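Local structure of cruciferin (Brassica napus, 3KGL) at residues Ser41-Val46 with Asn345-Val350; Leu323-Gly328 with Ile398-Asn403. The protein probably serves as a nutrient reservoir in seeds, as a member of the 11S storage globulins, which are built from two cupin domains. One frame throughout, in Å; residues are numbered along the deposited sequence.

Contact 1 (Ser41-Val46 with Asn345-Val350)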
loop_
_atom_site.group_PDB
_atom_site.type_symbol
_atom_site.label_atom_id
_atom_site.label_comp_id
_atom_site.label_asym_id
_atom_site.label_seq_id
_atom_site.Cartn_x
_atom_site.Cartn_y
_atom_site.Cartn_z
ATOM N N SER A 41 8.922 -9.001 -9.063
ATOM C CA SER A 41 8.235 -9.726 -7.998
ATOM C C SER A 41 8.227 -8.959 -6.685
ATOM O O SER A 41 7.510 -9.310 -5.756
ATOM C CB SER A 41 8.855 -11.110 -7.803
ATOM O OG SER A 41 8.208 -12.066 -8.630
ATOM N N GLY A 42 9.035 -7.912 -6.612
ATOM C CA GLY A 42 9.100 -7.081 -5.429
ATOM C C GLY A 42 9.607 -7.771 -4.179
ATOM O O GLY A 42 9.155 -7.461 -3.079
ATOM N N VAL A 43 10.554 -8.695 -4.334
ATOM C CA VAL A 43 11.147 -9.366 -3.177
ATOM C C VAL A 43 12.645 -9.608 -3.323
ATOM O O VAL A 43 13.197 -9.531 -4.414
ATOM C CB VAL A 43 10.477 -10.728 -2.890
ATOM C CG1 VAL A 43 8.995 -10.549 -2.596
ATOM C CG2 VAL A 43 10.705 -11.691 -4.049
ATOM N N SER A 44 13.293 -9.893 -2.200
ATOM C CA SER A 44 14.650 -10.408 -2.200
ATOM C C SER A 44 14.602 -11.803 -1.584
ATOM O O SER A 44 13.580 -12.223 -1.028
ATOM C CB SER A 44 15.564 -9.499 -1.383
ATOM O OG SER A 44 16.899 -9.967 -1.364
ATOM N N PHE A 45 15.710 -12.524 -1.686
ATOM C CA PHE A 45 15.775 -13.893 -1.190
ATOM C C PHE A 45 17.154 -14.081 -0.562
ATOM O O PHE A 45 18.095 -13.382 -0.925
ATOM C CB PHE A 45 15.547 -14.863 -2.351
ATOM C CG PHE A 45 15.110 -16.241 -1.936
ATOM C CD1 PHE A 45 13.784 -16.511 -1.667
ATOM C CD2 PHE A 45 16.025 -17.282 -1.857
ATOM C CE1 PHE A 45 13.386 -17.782 -1.295
ATOM C CE2 PHE A 45 15.618 -18.563 -1.489
ATOM C CZ PHE A 45 14.306 -18.806 -1.211
ATOM N N VAL A 46 17.269 -14.987 0.403
ATOM C CA VAL A 46 18.538 -15.211 1.090
ATOM C C VAL A 46 18.570 -16.621 1.617
ATOM O O VAL A 46 17.530 -17.202 1.900
ATOM C CB VAL A 46 18.740 -14.245 2.277
ATOM C CG1 VAL A 46 17.578 -14.342 3.233
ATOM C CG2 VAL A 46 20.049 -14.542 3.001
ATOM N N ASN A 345 2.652 -12.539 -6.523
ATOM C CA ASN A 345 3.896 -12.831 -7.194
ATOM C C ASN A 345 4.522 -14.001 -6.484
ATOM O O ASN A 345 4.466 -14.084 -5.265
ATOM C CB ASN A 345 4.809 -11.624 -7.155
ATOM C CG ASN A 345 4.349 -10.544 -8.081
ATOM O OD1 ASN A 345 3.418 -10.747 -8.870
ATOM N ND2 ASN A 345 4.985 -9.384 -7.998
ATOM N N ALA A 346 5.091 -14.924 -7.243
ATOM C CA ALA A 346 5.703 -16.101 -6.651
ATOM C C ALA A 346 7.214 -16.021 -6.745
ATOM O O ALA A 346 7.763 -15.257 -7.537
ATOM C CB ALA A 346 5.196 -17.361 -7.334
ATOM N N VAL A 347 7.876 -16.807 -5.909
ATOM C CA VAL A 347 9.314 -17.003 -5.992
ATOM C C VAL A 347 9.570 -18.473 -5.646
ATOM O O VAL A 347 9.150 -18.957 -4.599
ATOM C CB VAL A 347 10.067 -15.994 -5.099
ATOM C CG1 VAL A 347 11.094 -16.671 -4.191
ATOM C CG2 VAL A 347 10.668 -14.877 -5.958
ATOM N N LEU A 348 10.199 -19.196 -6.569
ATOM C CA LEU A 348 10.271 -20.650 -6.476
ATOM C C LEU A 348 11.683 -21.120 -6.196
ATOM O O LEU A 348 12.638 -20.722 -6.873
ATOM C CB LEU A 348 9.771 -21.288 -7.765
ATOM C CG LEU A 348 9.855 -22.812 -7.836
ATOM C CD1 LEU A 348 8.781 -23.347 -8.765
ATOM C CD2 LEU A 348 11.221 -23.275 -8.298
ATOM N N TYR A 349 11.809 -21.989 -5.206
ATOM C CA TYR A 349 13.116 -22.497 -4.819
ATOM C C TYR A 349 13.095 -24.016 -4.859
ATOM O O TYR A 349 12.177 -24.648 -4.329
ATOM C CB TYR A 349 13.487 -21.971 -3.427
ATOM C CG TYR A 349 14.816 -22.420 -2.858
ATOM C CD1 TYR A 349 15.991 -21.741 -3.150
ATOM C CD2 TYR A 349 14.883 -23.498 -1.982
ATOM C CE1 TYR A 349 17.212 -22.148 -2.605
ATOM C CE2 TYR A 349 16.088 -23.913 -1.433
ATOM C CZ TYR A 349 17.248 -23.234 -1.743
ATOM O OH TYR A 349 18.431 -23.656 -1.182
ATOM N N VAL A 350 14.095 -24.594 -5.520
ATOM C CA VAL A 350 14.234 -26.036 -5.583
ATOM C C VAL A 350 15.051 -26.487 -4.377
ATOM O O VAL A 350 16.134 -25.962 -4.129
ATOM C CB VAL A 350 14.945 -26.439 -6.877
ATOM C CG1 VAL A 350 15.091 -27.962 -6.977
ATOM C CG2 VAL A 350 14.186 -25.891 -8.050
#
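Strands Val-43 to Val-46 and Ala-346 to Val-350 run nearly parallel, their axes inclined by 17° and 9.3 Å apart, a spacing at which side chains rather than backbone bonds bridge them. Val-347 sends one methyl to each of two partners: CG2 meets CG2 of Val-43 at 3.7 Å, the two side chains sliding past each other in opposite directions, while CG1 rests near CD1 and CE1 of Phe-45. CG of Phe-45 stands anti to the backbone N (chi1 -160°); of the ring atoms beyond it, CE2 and CZ meet Tyr-349, CE2 lying 3.6 Å from CD1 of the tyrosine. These ring planes are turned 31° from one another in an oblique pair, and the tyrosine hydroxyl bonds Arg-47. The strands belong to separate sheets, one in each cupin domain, so the contact is part of the apolar interface between the two halves of a bicupin subunit. Gly-42 closes helix 36-41 in a Schellman motif just ahead of the first strand. Beside it, Asn-345 ND2 makes a weak, long but nearly straight bond to Ser-41 O (3.4 Å). The same amide receives Gln-382 N at OD1 and gives ND2 to Gln-187 O of the second subunit, which together fix its rotation.

Contact 2 (Leu323-Gly328 with Ile398-Asn403)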
loop_
_atom_site.group_PDB
_atom_site.type_symbol
_atom_site.label_atom_id
_atom_site.label_comp_id
_atom_site.label_asym_id
_atom_site.label_seq_id
_atom_site.Cartn_x
_atom_site.Cartn_y
_atom_site.Cartn_z
ATOM N N LEU A 323 1.834 -12.612 3.089
ATOM C CA LEU A 323 2.691 -13.670 2.529
ATOM C C LEU A 323 2.070 -15.065 2.687
ATOM O O LEU A 323 1.234 -15.298 3.558
ATOM C CB LEU A 323 4.106 -13.646 3.128
ATOM C CG LEU A 323 5.038 -12.506 2.704
ATOM C CD1 LEU A 323 6.364 -12.583 3.408
ATOM C CD2 LEU A 323 5.255 -12.557 1.222
ATOM N N SER A 324 2.506 -15.985 1.832
ATOM C CA SER A 324 1.824 -17.252 1.584
ATOM C C SER A 324 2.916 -18.224 1.147
ATOM O O SER A 324 3.915 -17.800 0.567
ATOM C CB SER A 324 0.768 -17.054 0.469
ATOM O OG SER A 324 0.258 -18.268 -0.057
ATOM N N ALA A 325 2.766 -19.513 1.434
ATOM C CA ALA A 325 3.761 -20.472 0.960
ATOM C C ALA A 325 3.127 -21.729 0.383
ATOM O O ALA A 325 1.967 -22.041 0.673
ATOM C CB ALA A 325 4.768 -20.815 2.060
ATOM N N LEU A 326 3.904 -22.428 -0.448
ATOM C CA LEU A 326 3.482 -23.671 -1.101
ATOM C C LEU A 326 4.655 -24.657 -1.235
ATOM O O LEU A 326 5.585 -24.414 -1.998
ATOM C CB LEU A 326 2.880 -23.375 -2.486
ATOM C CG LEU A 326 2.294 -24.541 -3.294
ATOM C CD1 LEU A 326 1.512 -24.048 -4.499
ATOM C CD2 LEU A 326 3.372 -25.502 -3.743
ATOM N N ARG A 327 4.599 -25.769 -0.504
ATOM C CA ARG A 327 5.618 -26.808 -0.600
ATOM C C ARG A 327 5.112 -27.986 -1.415
ATOM O O ARG A 327 3.958 -28.389 -1.279
ATOM C CB ARG A 327 6.053 -27.269 0.792
ATOM C CG ARG A 327 6.735 -28.630 0.833
ATOM C CD ARG A 327 8.118 -28.604 0.259
ATOM N NE ARG A 327 9.022 -29.480 0.999
ATOM C CZ ARG A 327 10.336 -29.572 0.786
ATOM N NH1 ARG A 327 10.923 -28.855 -0.165
ATOM N NH2 ARG A 327 11.076 -30.383 1.531
ATOM N N GLY A 328 5.972 -28.531 -2.269
ATOM C CA GLY A 328 5.598 -29.669 -3.091
ATOM C C GLY A 328 6.694 -30.703 -3.301
ATOM O O GLY A 328 7.875 -30.370 -3.493
ATOM N N ILE A 398 9.876 -25.160 -2.843
ATOM C CA ILE A 398 9.080 -24.296 -1.991
ATOM C C ILE A 398 8.791 -22.995 -2.766
ATOM O O ILE A 398 9.720 -22.368 -3.270
ATOM C CB ILE A 398 9.816 -24.060 -0.629
ATOM C CG1 ILE A 398 8.851 -24.153 0.557
ATOM C CG2 ILE A 398 10.617 -22.774 -0.630
ATOM C CD1 ILE A 398 7.581 -23.316 0.434
ATOM N N GLU A 399 7.509 -22.640 -2.926
ATOM C CA GLU A 399 7.098 -21.340 -3.490
ATOM C C GLU A 399 6.719 -20.353 -2.379
ATOM O O GLU A 399 5.988 -20.703 -1.461
ATOM C CB GLU A 399 5.886 -21.487 -4.412
ATOM C CG GLU A 399 6.010 -22.505 -5.540
ATOM C CD GLU A 399 4.731 -22.615 -6.381
ATOM O OE1 GLU A 399 4.026 -21.592 -6.553
ATOM O OE2 GLU A 399 4.432 -23.728 -6.878
ATOM N N PHE A 400 7.207 -19.120 -2.467
ATOM C CA PHE A 400 6.759 -18.042 -1.586
ATOM C C PHE A 400 5.923 -17.039 -2.371
ATOM O O PHE A 400 6.450 -16.324 -3.214
ATOM C CB PHE A 400 7.941 -17.300 -0.967
ATOM C CG PHE A 400 8.721 -18.104 0.026
ATOM C CD1 PHE A 400 8.199 -18.388 1.274
ATOM C CD2 PHE A 400 9.986 -18.556 -0.275
ATOM C CE1 PHE A 400 8.926 -19.121 2.201
ATOM C CE2 PHE A 400 10.714 -19.286 0.647
ATOM C CZ PHE A 400 10.182 -19.568 1.886
ATOM N N LYS A 401 4.627 -16.972 -2.084
ATOM C CA LYS A 401 3.729 -16.048 -2.783
ATOM C C LYS A 401 3.514 -14.736 -2.007
ATOM O O LYS A 401 3.601 -14.719 -0.784
ATOM C CB LYS A 401 2.404 -16.748 -3.080
ATOM C CG LYS A 401 2.614 -18.170 -3.555
ATOM C CD LYS A 401 1.504 -18.660 -4.469
ATOM C CE LYS A 401 1.898 -19.972 -5.095
ATOM N NZ LYS A 401 0.829 -20.553 -5.922
ATOM N N THR A 402 3.250 -13.639 -2.715
ATOM C CA THR A 402 3.105 -12.334 -2.056
ATOM C C THR A 402 1.657 -11.950 -1.803
ATOM O O THR A 402 1.252 -10.814 -2.051
ATOM C CB THR A 402 3.773 -11.202 -2.836
ATOM O OG1 THR A 402 3.372 -11.273 -4.210
ATOM C CG2 THR A 402 5.270 -11.325 -2.736
ATOM N N ASN A 403 0.891 -12.912 -1.310
ATOM C CA ASN A 403 -0.444 -12.657 -0.823
ATOM C C ASN A 403 -0.661 -13.549 0.379
ATOM O O ASN A 403 -0.304 -14.722 0.342
ATOM C CB ASN A 403 -1.492 -12.952 -1.907
ATOM C CG ASN A 403 -2.799 -12.197 -1.675
ATOM O OD1 ASN A 403 -3.494 -12.412 -0.678
ATOM N ND2 ASN A 403 -3.121 -11.287 -2.587
#
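Ser-324 to Arg-327 pair with Ile-398 to Lys-401 as neighbouring antiparallel strands, their axes 4.6 Å apart. Ser-324 with Lys-401 and Leu-326 with Glu-399 are the hydrogen-bonded pairs. Glu-399 N reaches Leu-326 O at 2.8 Å and 175°, and Leu-326 N returns to Glu-399 O at 2.9 Å. Lys-401 N lies 2.9 Å from Ser-324 O, well above that carbonyl plane; the return bond from Ser-324 N is weak. CA-H groups of the non-hydrogen-bonded residues touch carbonyls of the neighbouring hydrogen-bonded pairs, Ala-325 CA lying 3.3 Å from Glu-399 O.

An ion pair lies on the face of Leu-326. Lys-401 NZ and Glu-399 OE1, 3.4 Å apart, form a salt bridge within one strand; NZ also bonds Asn-341 OD1, and OE2 accepts Trp-397 NE1. Leu-326 lies side by side with Glu-399, its CD1 and CD2 each 3.8 Å from OE2, and CD1 equally near NZ of Lys-401, so the ion pair is buried against apolar methyls. An alanine in place of Glu-399 would probably leave Lys-401 without its carboxylate and Trp-397 NE1 without its acceptor, and open a gap beside the leucine methyls.

Apolar contacts dominate across the strands on the face of Ala-325, Ile-398 and Phe-400, which also carries Arg-327, salt-bridged to Asp-292 and bonded to Thr-351. Ile-398 CD1 lies 4.1 Å from Ala-325 CB, which also touches the Phe-400 ring, and Ile-398 and Phe-400 continue onto Phe-68 of strand 65-71. One face thus meets the N-terminal cupin domain and the other, with Ile-408 against Leu-326, turns into its own barrel, as expected for adjacent strands in a cupin jelly roll.

How the contacts relate
Contacts 1 and 2 have centres about 9 Å apart and share a sheet of the C-terminal cupin domain, where strands 346-352 and 394-401 are neighbours: Tyr-349 O and Ile-398 N are 2.8 Å apart, a probable hydrogen bond. Contact 2 is made within that sheet, whereas contact 1 leads from it across to the N-terminal domain. Their apolar sides merge where Phe-45 CE1 comes 3.6 Å from Phe-400 CE2, and both of these residues also touch Val-176. At the other end, Thr-402 OG1 sits 2.7 Å from Asn-345 N, probably hydrogen-bonded, and also bonds Gln-187 OE1 of the second subunit, a residue whose backbone carbonyl serves contact 1.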